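Local coordinates for protein multisubunit Na+/H+ antiporter, A subunit (Anoxybacillus flavithermus, PDB 6Z16) that forms the A subunit of a multisubunit sodium/proton antiporter that probably exchanges sodium ions for protons across the cell membrane, at residues Y49-V61 against I126-Y140. Sequence-based numbering, arbitrary orientation.
Sequences YKCIRSLHVGWFV and IYYLQKGKEPLGNFY. With PTY (phosphatidylethanolamine), chain R.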
loop_
_atom_site.group_PDB
_atom_site.type_symbol
_atom_site.label_atom_id
_atom_site.label_comp_id
_atom_site.label_asym_id
_atom_site.label_seq_id
_atom_site.Cartn_x
_atom_site.Cartn_y
_atom_site.Cartn_z
ATOM N N TYR A 49 67.079 64.908 28.327
ATOM C CA TYR A 49 66.975 65.084 29.770
ATOM C C TYR A 49 67.293 63.794 30.516
ATOM O O TYR A 49 68.046 63.803 31.498
ATOM C CB TYR A 49 65.592 65.609 30.144
ATOM C CG TYR A 49 65.394 65.754 31.635
ATOM C CD1 TYR A 49 66.100 66.703 32.360
ATOM C CD2 TYR A 49 64.467 64.972 32.308
ATOM C CE1 TYR A 49 65.915 66.838 33.718
ATOM C CE2 TYR A 49 64.272 65.106 33.666
ATOM C CZ TYR A 49 64.998 66.038 34.363
ATOM O OH TYR A 49 64.801 66.171 35.717
ATOM N N LYS A 50 66.755 62.667 30.062
ATOM C CA LYS A 50 67.020 61.422 30.774
ATOM C C LYS A 50 68.139 60.607 30.134
ATOM O O LYS A 50 68.469 59.531 30.641
ATOM C CB LYS A 50 65.733 60.589 30.922
ATOM C CG LYS A 50 65.207 59.860 29.705
ATOM C CD LYS A 50 65.518 58.373 29.795
ATOM C CE LYS A 50 64.803 57.586 28.729
ATOM N NZ LYS A 50 65.133 56.139 28.794
ATOM N N CYS A 51 68.751 61.103 29.054
ATOM C CA CYS A 51 69.933 60.452 28.512
ATOM C C CYS A 51 71.233 61.196 28.783
ATOM O O CYS A 51 72.301 60.596 28.643
ATOM C CB CYS A 51 69.784 60.239 27.001
ATOM S SG CYS A 51 68.527 59.020 26.574
ATOM N N ILE A 52 71.177 62.473 29.155
ATOM C CA ILE A 52 72.356 63.248 29.534
ATOM C C ILE A 52 72.114 63.723 30.962
ATOM O O ILE A 52 71.450 64.741 31.192
ATOM C CB ILE A 52 72.618 64.419 28.579
ATOM C CG1 ILE A 52 72.811 63.892 27.162
ATOM C CG2 ILE A 52 73.857 65.185 29.001
ATOM C CD1 ILE A 52 74.002 62.959 27.030
ATOM N N ARG A 53 72.632 62.975 31.931
ATOM C CA ARG A 53 72.360 63.226 33.338
ATOM C C ARG A 53 73.315 64.224 33.974
ATOM O O ARG A 53 73.039 64.701 35.080
ATOM C CB ARG A 53 72.410 61.907 34.121
ATOM C CG ARG A 53 71.235 60.969 33.884
ATOM C CD ARG A 53 70.002 61.406 34.661
ATOM N NE ARG A 53 69.165 62.377 33.966
ATOM C CZ ARG A 53 68.197 63.075 34.555
ATOM N NH1 ARG A 53 67.481 63.942 33.859
ATOM N NH2 ARG A 53 67.945 62.903 35.846
ATOM N N SER A 54 74.420 64.555 33.310
ATOM C CA SER A 54 75.428 65.424 33.908
ATOM C C SER A 54 75.123 66.896 33.653
ATOM O O SER A 54 75.000 67.688 34.591
ATOM C CB SER A 54 76.813 65.057 33.367
ATOM O OG SER A 54 76.909 65.349 31.985
ATOM N N LEU A 55 74.999 67.271 32.388
ATOM C CA LEU A 55 74.807 68.665 32.024
ATOM C C LEU A 55 73.344 69.057 32.196
ATOM O O LEU A 55 72.441 68.275 31.883
ATOM C CB LEU A 55 75.291 68.889 30.590
ATOM C CG LEU A 55 75.322 70.265 29.936
ATOM C CD1 LEU A 55 76.593 70.406 29.145
ATOM C CD2 LEU A 55 74.168 70.366 28.980
ATOM N N HIS A 56 73.127 70.251 32.743
ATOM C CA HIS A 56 71.787 70.779 32.962
ATOM C C HIS A 56 71.082 70.975 31.627
ATOM O O HIS A 56 71.658 71.537 30.695
ATOM C CB HIS A 56 71.887 72.105 33.717
ATOM C CG HIS A 56 70.578 72.634 34.207
ATOM N ND1 HIS A 56 69.719 73.357 33.408
ATOM C CD2 HIS A 56 69.996 72.581 35.428
ATOM C CE1 HIS A 56 68.656 73.705 34.108
ATOM N NE2 HIS A 56 68.800 73.250 35.338
ATOM N N VAL A 57 69.828 70.515 31.549
ATOM C CA VAL A 57 69.110 70.411 30.278
ATOM C C VAL A 57 68.852 71.781 29.655
ATOM O O VAL A 57 68.802 71.909 28.423
ATOM C CB VAL A 57 67.812 69.597 30.504
ATOM C CG1 VAL A 57 66.896 70.278 31.504
ATOM C CG2 VAL A 57 67.076 69.316 29.199
ATOM N N GLY A 58 68.792 72.832 30.481
ATOM C CA GLY A 58 68.493 74.165 29.986
ATOM C C GLY A 58 69.547 74.731 29.058
ATOM O O GLY A 58 69.224 75.536 28.178
ATOM N N TRP A 59 70.805 74.294 29.217
ATOM C CA TRP A 59 71.857 74.687 28.283
ATOM C C TRP A 59 71.545 74.208 26.875
ATOM O O TRP A 59 71.731 74.954 25.907
ATOM C CB TRP A 59 73.216 74.147 28.726
ATOM C CG TRP A 59 73.732 74.751 29.981
ATOM C CD1 TRP A 59 73.850 74.147 31.190
ATOM C CD2 TRP A 59 74.149 76.105 30.164
ATOM N NE1 TRP A 59 74.349 75.030 32.113
ATOM C CE2 TRP A 59 74.532 76.243 31.508
ATOM C CE3 TRP A 59 74.240 77.213 29.319
ATOM C CZ2 TRP A 59 75.003 77.442 32.026
ATOM C CZ3 TRP A 59 74.707 78.401 29.834
ATOM C CH2 TRP A 59 75.083 78.508 31.175
ATOM N N PHE A 60 71.001 72.996 26.750
ATOM C CA PHE A 60 70.595 72.500 25.441
ATOM C C PHE A 60 69.400 73.267 24.904
ATOM O O PHE A 60 69.215 73.355 23.684
ATOM C CB PHE A 60 70.283 71.010 25.529
ATOM C CG PHE A 60 69.914 70.378 24.220
ATOM C CD1 PHE A 60 70.877 70.158 23.247
ATOM C CD2 PHE A 60 68.610 69.973 23.973
ATOM C CE1 PHE A 60 70.543 69.567 22.044
ATOM C CE2 PHE A 60 68.269 69.380 22.772
ATOM C CZ PHE A 60 69.236 69.177 21.806
ATOM N N VAL A 61 68.594 73.854 25.789
ATOM C CA VAL A 61 67.490 74.674 25.317
ATOM C C VAL A 61 67.997 76.063 24.949
ATOM O O VAL A 61 67.368 76.756 24.141
ATOM C CB VAL A 61 66.394 74.687 26.399
ATOM C CG1 VAL A 61 65.111 75.340 25.909
ATOM C CG2 VAL A 61 66.124 73.276 26.879
ATOM N N ILE A 126 68.069 78.480 34.115
ATOM C CA ILE A 126 69.217 77.605 34.349
ATOM C C ILE A 126 69.814 77.883 35.718
ATOM O O ILE A 126 70.046 76.970 36.517
ATOM C CB ILE A 126 70.276 77.781 33.245
ATOM C CG1 ILE A 126 69.796 77.231 31.913
ATOM C CG2 ILE A 126 71.563 77.096 33.618
ATOM C CD1 ILE A 126 70.638 77.698 30.769
ATOM N N TYR A 127 70.041 79.153 36.021
ATOM C CA TYR A 127 70.667 79.436 37.308
ATOM C C TYR A 127 69.687 79.455 38.476
ATOM O O TYR A 127 70.132 79.486 39.627
ATOM C CB TYR A 127 71.440 80.746 37.226
ATOM C CG TYR A 127 72.675 80.591 36.384
ATOM C CD1 TYR A 127 73.834 80.053 36.921
ATOM C CD2 TYR A 127 72.670 80.933 35.041
ATOM C CE1 TYR A 127 74.960 79.887 36.152
ATOM C CE2 TYR A 127 73.790 80.772 34.262
ATOM C CZ TYR A 127 74.933 80.249 34.821
ATOM O OH TYR A 127 76.054 80.089 34.043
ATOM N N TYR A 128 68.382 79.398 38.224
ATOM C CA TYR A 128 67.391 79.511 39.289
ATOM C C TYR A 128 66.922 78.154 39.801
ATOM O O TYR A 128 66.968 77.894 41.006
ATOM C CB TYR A 128 66.196 80.334 38.798
ATOM C CG TYR A 128 65.098 80.482 39.819
ATOM C CD1 TYR A 128 65.277 81.270 40.949
ATOM C CD2 TYR A 128 63.876 79.851 39.649
ATOM C CE1 TYR A 128 64.276 81.409 41.890
ATOM C CE2 TYR A 128 62.866 79.985 40.585
ATOM C CZ TYR A 128 63.074 80.767 41.702
ATOM O OH TYR A 128 62.074 80.905 42.636
ATOM N N LEU A 129 66.470 77.283 38.900
ATOM C CA LEU A 129 65.964 75.973 39.273
ATOM C C LEU A 129 67.112 75.056 39.689
ATOM O O LEU A 129 68.288 75.345 39.468
ATOM C CB LEU A 129 65.199 75.354 38.110
ATOM C CG LEU A 129 63.977 76.121 37.608
ATOM C CD1 LEU A 129 63.442 75.487 36.345
ATOM C CD2 LEU A 129 62.906 76.174 38.672
ATOM N N GLN A 130 66.761 73.929 40.290
ATOM C CA GLN A 130 67.746 72.952 40.730
ATOM C C GLN A 130 67.658 71.691 39.881
ATOM O O GLN A 130 66.775 71.542 39.033
ATOM C CB GLN A 130 67.569 72.623 42.215
ATOM C CG GLN A 130 67.872 73.799 43.119
ATOM C CD GLN A 130 69.323 74.226 43.033
ATOM O OE1 GLN A 130 70.223 73.390 42.960
ATOM N NE2 GLN A 130 69.557 75.533 43.032
ATOM N N LYS A 131 68.597 70.775 40.121
ATOM C CA LYS A 131 68.782 69.612 39.259
ATOM C C LYS A 131 68.120 68.357 39.815
ATOM O O LYS A 131 67.247 67.772 39.167
ATOM C CB LYS A 131 70.280 69.367 39.041
ATOM C CG LYS A 131 70.581 68.203 38.119
ATOM C CD LYS A 131 72.065 68.107 37.824
ATOM C CE LYS A 131 72.837 67.638 39.045
ATOM N NZ LYS A 131 72.513 66.229 39.397
ATOM N N GLY A 132 68.517 67.933 41.008
ATOM C CA GLY A 132 68.013 66.715 41.599
ATOM C C GLY A 132 66.785 66.881 42.462
ATOM O O GLY A 132 66.407 65.940 43.168
ATOM N N LYS A 133 66.148 68.050 42.434
ATOM C CA LYS A 133 64.956 68.302 43.224
ATOM C C LYS A 133 63.777 68.767 42.387
ATOM O O LYS A 133 62.671 68.889 42.924
ATOM C CB LYS A 133 65.230 69.356 44.313
ATOM C CG LYS A 133 65.947 68.855 45.572
ATOM C CD LYS A 133 67.453 68.744 45.374
ATOM C CE LYS A 133 68.165 68.347 46.646
ATOM N NZ LYS A 133 69.619 68.140 46.404
ATOM N N GLU A 134 63.977 69.024 41.097
ATOM C CA GLU A 134 62.969 69.599 40.227
ATOM C C GLU A 134 62.798 68.739 38.982
ATOM O O GLU A 134 63.789 68.254 38.424
ATOM C CB GLU A 134 63.366 71.020 39.800
ATOM C CG GLU A 134 63.442 72.049 40.915
ATOM C CD GLU A 134 62.087 72.447 41.444
ATOM O OE1 GLU A 134 61.112 72.408 40.667
ATOM O OE2 GLU A 134 61.999 72.823 42.631
ATOM N N PRO A 135 61.568 68.526 38.531
ATOM C CA PRO A 135 61.370 68.002 37.172
ATOM C C PRO A 135 61.616 69.065 36.114
ATOM O O PRO A 135 60.788 69.958 35.917
ATOM C CB PRO A 135 59.909 67.538 37.183
ATOM C CG PRO A 135 59.263 68.328 38.277
ATOM C CD PRO A 135 60.323 68.535 39.316
ATOM N N LEU A 136 62.743 68.976 35.414
ATOM C CA LEU A 136 63.167 70.056 34.532
ATOM C C LEU A 136 62.723 69.863 33.094
ATOM O O LEU A 136 62.494 70.855 32.387
ATOM C CB LEU A 136 64.687 70.192 34.569
ATOM C CG LEU A 136 65.270 70.580 35.919
ATOM C CD1 LEU A 136 66.776 70.524 35.852
ATOM C CD2 LEU A 136 64.802 71.959 36.310
ATOM N N GLY A 137 62.611 68.613 32.646
ATOM C CA GLY A 137 62.195 68.357 31.278
ATOM C C GLY A 137 60.777 68.814 31.013
ATOM O O GLY A 137 60.481 69.346 29.940
ATOM N N ASN A 138 59.897 68.655 32.009
ATOM C CA ASN A 138 58.546 69.203 31.932
ATOM C C ASN A 138 58.574 70.715 31.794
ATOM O O ASN A 138 57.855 71.278 30.959
ATOM C CB ASN A 138 57.758 68.811 33.176
ATOM C CG ASN A 138 57.521 67.331 33.268
ATOM O OD1 ASN A 138 58.078 66.654 34.126
ATOM N ND2 ASN A 138 56.671 66.817 32.395
ATOM N N PHE A 139 59.438 71.372 32.574
ATOM C CA PHE A 139 59.559 72.826 32.561
ATOM C C PHE A 139 59.961 73.337 31.184
ATOM O O PHE A 139 59.313 74.233 30.629
ATOM C CB PHE A 139 60.583 73.264 33.609
ATOM C CG PHE A 139 60.667 74.748 33.792
ATOM C CD1 PHE A 139 59.752 75.405 34.589
ATOM C CD2 PHE A 139 61.651 75.488 33.158
ATOM C CE1 PHE A 139 59.820 76.770 34.758
ATOM C CE2 PHE A 139 61.718 76.852 33.318
ATOM C CZ PHE A 139 60.803 77.494 34.121
ATOM N N TYR A 140 60.997 72.743 30.591
ATOM C CA TYR A 140 61.445 73.268 29.308
ATOM C C TYR A 140 60.578 72.818 28.141
ATOM O O TYR A 140 60.486 73.564 27.157
ATOM C CB TYR A 140 62.912 72.920 29.069
ATOM C CG TYR A 140 63.815 73.632 30.045
ATOM C CD1 TYR A 140 64.087 74.985 29.913
ATOM C CD2 TYR A 140 64.394 72.951 31.097
ATOM C CE1 TYR A 140 64.902 75.634 30.816
ATOM C CE2 TYR A 140 65.204 73.585 32.000
ATOM C CZ TYR A 140 65.460 74.921 31.857
ATOM O OH TYR A 140 66.279 75.539 32.768
HETATM C C1 PTY R . 62.290 60.431 26.655
HETATM C C2 PTY R . 61.598 62.230 33.714
HETATM C C3 PTY R . 60.834 62.178 32.370
HETATM O O4 PTY R . 62.978 59.175 26.449
HETATM C C5 PTY R . 60.896 59.113 28.283
HETATM C C6 PTY R . 60.941 60.255 27.303
HETATM O O7 PTY R . 59.926 60.087 26.263
HETATM C C8 PTY R . 59.062 61.101 26.102
HETATM O O10 PTY R . 59.033 62.065 26.816
HETATM C C11 PTY R . 58.157 60.868 24.924
HETATM C C12 PTY R . 57.977 62.076 24.007
HETATM C C13 PTY R . 56.996 63.112 24.540
HETATM C C14 PTY R . 56.891 64.376 23.702
HETATM C C15 PTY R . 56.184 65.512 24.423
HETATM C C16 PTY R . 56.231 66.858 23.713
HETATM C C17 PTY R . 55.173 67.057 22.641
HETATM C C18 PTY R . 55.230 68.429 21.994
HETATM C C19 PTY R . 54.280 68.614 20.823
HETATM C C20 PTY R . 54.733 69.702 19.868
HETATM C C21 PTY R . 53.895 69.837 18.614
HETATM C C22 PTY R . 52.633 70.664 18.784
HETATM C C23 PTY R . 51.899 70.884 17.474
HETATM C C24 PTY R . 50.757 71.876 17.550
HETATM C C25 PTY R . 50.074 72.093 16.211
HETATM C C26 PTY R . 51.020 72.528 15.103
HETATM C C27 PTY R . 50.464 72.302 13.708
HETATM C C28 PTY R . 50.150 70.848 13.405
HETATM C C29 PTY R . 49.597 70.630 12.015
HETATM C C30 PTY R . 62.767 58.526 25.301
HETATM C C31 PTY R . 63.802 57.463 25.075
HETATM O O30 PTY R . 61.869 58.776 24.542
HETATM C C32 PTY R . 65.229 58.001 25.096
HETATM C C33 PTY R . 66.265 57.018 24.572
HETATM C C34 PTY R . 66.249 56.878 23.063
HETATM P P1 PTY R . 60.231 60.227 30.642
HETATM O O11 PTY R . 61.136 60.892 31.773
HETATM O O12 PTY R . 59.514 59.044 31.288
HETATM O O13 PTY R . 59.344 61.220 30.009
HETATM O O14 PTY R . 61.284 59.613 29.581
HETATM N N1 PTY R . 60.881 63.096 34.655
#
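Tyr-49 lies against Leu-136 and Gly-137 at the start of helix 136-155, where two interhelical loops of the antiporter-like transmembrane bundle meet, at the membrane-surface ends of helices 37-51, 57-61, 105-128 and 136-155. The Tyr-49 phenol swings out trans to the main-chain N (chi1 177°), which sets one face against Gly-137 CA in a CH-pi contact, 4.2 Å from the ring centroid. At the ring's edge lies C2 of a phosphatidylethanolamine. Leu-136 N sends a straight but weak hydrogen bond to Tyr-49 OH, 3.5 Å long. A leucine in place of Tyr-49 would probably leave Leu-136 N without this acceptor and take the ring face away from Gly-137 CA. Further along, His-56 N-caps helix 57-61, its ND1 accepting from Gly-58 N at 3.1 Å; Leu-136 CD1 packs against the imidazole, and Tyr-140 OH lies at its edge. The face of the Tyr-140 ring receives Gly-58 CA, 4.0 Å from the centroid, while Val-57 CG1 and Val-61 CG2 touch the ring obliquely. Ile-126 extends its chain (chi2 165°), carrying CD1 over the six-membered ring of Trp-59, 4.0 Å from its centroid; at that indole's edge, Tyr-127 OH approaches Trp-59 CH2.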